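Local atomic coordinates of putative alpha-L-fucosidase (Bacteroides thetaiotaomicron, PDB entry 3EYP), a protein that probably acts as an alpha-L-fucosidase of glycosyl hydrolase family 29, removing terminal fucose from glycans. Residues A[254-259]-A[292-297]. Numbering follows the deposited sequence.
Sequences TDVSIR and LLLNFP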
loop_
_atom_site.group_PDB
_atom_site.type_symbol
_atom_site.label_atom_id
_atom_site.label_comp_id
_atom_site.label_asym_id
_atom_site.label_seq_id
_atom_site.Cartn_x
_atom_site.Cartn_y
_atom_site.Cartn_z
ATOM N N THR A 254 3.925 1.495 -0.615
ATOM C CA THR A 254 5.145 0.825 -0.249
ATOM C C THR A 254 5.139 -0.608 -0.753
ATOM O O THR A 254 4.360 -1.434 -0.297
ATOM C CB THR A 254 5.338 0.798 1.310
ATOM O OG1 THR A 254 5.312 2.165 1.791
ATOM C CG2 THR A 254 6.636 0.157 1.716
ATOM N N ASP A 255 6.043 -0.875 -1.663
ATOM C CA ASP A 255 6.120 -2.218 -2.336
ATOM C C ASP A 255 7.301 -3.026 -1.910
ATOM O O ASP A 255 8.380 -2.504 -1.779
ATOM C CB ASP A 255 6.063 -2.113 -3.841
ATOM C CG ASP A 255 7.285 -1.478 -4.466
ATOM O OD1 ASP A 255 7.779 -0.432 -3.965
ATOM O OD2 ASP A 255 7.708 -2.008 -5.529
ATOM N N VAL A 256 7.072 -4.329 -1.692
ATOM C CA VAL A 256 8.140 -5.206 -1.259
ATOM C C VAL A 256 7.769 -6.656 -1.550
ATOM O O VAL A 256 6.597 -7.029 -1.634
ATOM C CB VAL A 256 8.452 -4.979 0.274
ATOM C CG1 VAL A 256 7.219 -5.325 1.118
ATOM C CG2 VAL A 256 9.632 -5.744 0.743
ATOM N N SER A 257 8.771 -7.429 -1.816
ATOM C CA SER A 257 8.603 -8.850 -1.951
ATOM C C SER A 257 8.710 -9.623 -0.632
ATOM O O SER A 257 9.491 -9.339 0.280
ATOM C CB SER A 257 9.600 -9.423 -2.974
ATOM O OG SER A 257 9.221 -10.738 -3.372
ATOM N N ILE A 258 7.894 -10.652 -0.542
ATOM C CA ILE A 258 7.970 -11.559 0.613
ATOM C C ILE A 258 9.258 -12.423 0.565
ATOM O O ILE A 258 9.624 -13.069 1.533
ATOM C CB ILE A 258 6.719 -12.472 0.702
ATOM C CG1 ILE A 258 6.456 -12.940 2.142
ATOM C CG2 ILE A 258 6.804 -13.720 -0.281
ATOM C CD1 ILE A 258 4.980 -13.465 2.249
ATOM N N ARG A 259 9.931 -12.387 -0.579
ATOM C CA ARG A 259 11.201 -13.097 -0.804
ATOM C C ARG A 259 12.316 -12.124 -1.224
ATOM O O ARG A 259 12.045 -10.963 -1.395
ATOM C CB ARG A 259 11.040 -14.152 -1.902
ATOM C CG ARG A 259 10.135 -15.312 -1.516
ATOM C CD ARG A 259 9.467 -16.015 -2.741
ATOM N NE ARG A 259 8.839 -17.233 -2.293
ATOM C CZ ARG A 259 9.348 -18.444 -2.461
ATOM N NH1 ARG A 259 10.485 -18.591 -3.120
ATOM N NH2 ARG A 259 8.722 -19.500 -1.943
ATOM N N LEU A 292 0.626 -1.137 2.121
ATOM C CA LEU A 292 1.608 -2.217 1.863
ATOM C C LEU A 292 1.196 -3.118 0.699
ATOM O O LEU A 292 0.123 -3.692 0.688
ATOM C CB LEU A 292 1.829 -3.028 3.125
ATOM C CG LEU A 292 2.707 -4.303 3.066
ATOM C CD1 LEU A 292 4.119 -3.978 2.508
ATOM C CD2 LEU A 292 2.794 -5.050 4.463
ATOM N N LEU A 293 2.036 -3.118 -0.318
ATOM C CA LEU A 293 1.895 -3.934 -1.536
ATOM C C LEU A 293 2.963 -5.005 -1.418
ATOM O O LEU A 293 4.157 -4.764 -1.524
ATOM C CB LEU A 293 2.051 -3.078 -2.811
ATOM C CG LEU A 293 2.077 -3.809 -4.160
ATOM C CD1 LEU A 293 0.777 -4.657 -4.354
ATOM C CD2 LEU A 293 2.253 -2.796 -5.369
ATOM N N LEU A 294 2.504 -6.188 -1.081
ATOM C CA LEU A 294 3.346 -7.331 -0.808
ATOM C C LEU A 294 3.233 -8.364 -1.878
ATOM O O LEU A 294 2.152 -8.876 -2.158
ATOM C CB LEU A 294 2.939 -7.995 0.527
ATOM C CG LEU A 294 3.761 -9.121 1.121
ATOM C CD1 LEU A 294 5.235 -8.712 1.397
ATOM C CD2 LEU A 294 3.065 -9.630 2.455
ATOM N N ASN A 295 4.399 -8.695 -2.418
ATOM C CA ASN A 295 4.544 -9.677 -3.523
ATOM C C ASN A 295 4.711 -11.124 -3.092
ATOM O O ASN A 295 5.603 -11.474 -2.306
ATOM C CB ASN A 295 5.696 -9.267 -4.450
ATOM C CG ASN A 295 5.927 -10.269 -5.551
ATOM O OD1 ASN A 295 5.170 -10.327 -6.518
ATOM N ND2 ASN A 295 6.994 -11.037 -5.424
ATOM N N PHE A 296 3.786 -11.946 -3.618
ATOM C CA PHE A 296 3.827 -13.417 -3.558
ATOM C C PHE A 296 4.038 -13.933 -4.991
ATOM O O PHE A 296 3.119 -13.808 -5.820
ATOM C CB PHE A 296 2.473 -13.996 -3.104
ATOM C CG PHE A 296 1.985 -13.496 -1.759
ATOM C CD1 PHE A 296 2.119 -14.274 -0.642
ATOM C CD2 PHE A 296 1.417 -12.242 -1.638
ATOM C CE1 PHE A 296 1.669 -13.861 0.602
ATOM C CE2 PHE A 296 0.984 -11.790 -0.397
ATOM C CZ PHE A 296 1.105 -12.608 0.738
ATOM N N PRO A 297 5.246 -14.483 -5.318
ATOM C CA PRO A 297 5.462 -14.998 -6.682
ATOM C C PRO A 297 5.044 -16.475 -6.866
ATOM O O PRO A 297 5.541 -17.356 -6.169
ATOM C CB PRO A 297 6.994 -14.812 -6.872
ATOM C CG PRO A 297 7.539 -15.066 -5.515
ATOM C CD PRO A 297 6.527 -14.360 -4.597
#
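V256 sets CG1 into the notch between two leucines of the neighbouring strand, 3.7 Å from CD1 of L292 and 3.9 Å from CD1 of L294. L294 runs alongside the valine and points the same way, whereas L292 slants across it; I281 and L278 of helix 275-283 pack against this apolar face. Strands 254-257 and 292-295 lie parallel, their axes 19° apart, and are laced by L293 N to T254 O, V256 N to L293 O and N295 N to V256 O. Just past the end of strand 254-257, I258 N still reaches N295 O at 3.0 Å. The isoleucine thereby lodges beside L294, and its CG1, anti to the backbone N (chi1 -154°), carries CD1 obliquely to CE1 of F296, 3.7 Å away. Beyond it the extended R259 chain crosses P297, R259 CD resting 3.5 Å from P297 CG, while the guanidinium continues to salt bridges with D308 and D269. The other face carries D255 and L293 and, further along, the polar pair S257 and N295. N295 ND2 gives S257 OG a fairly straight bond of 3.0 Å (163°), with the hydroxyl oxygen close to the amide plane. The same ND2 also reaches W262 O and OD1 accepts from H27 ND1, bonds that fix the rotation of the amide, while S257 OG also bonds to S261 O. A leucine in place of N295 would probably leave H27 ND1 and the carbonyl of W262 without these mates and the serine hydroxyl without its side-chain amide donor. On this face D255 OD2 bonds a glycerol, probably from the crystallisation liquor, which may mark a pocket. With helix 275-283 the pair forms a beta-alpha-beta unit of the TIM-barrel-like catalytic domain of family 29 fucosidases.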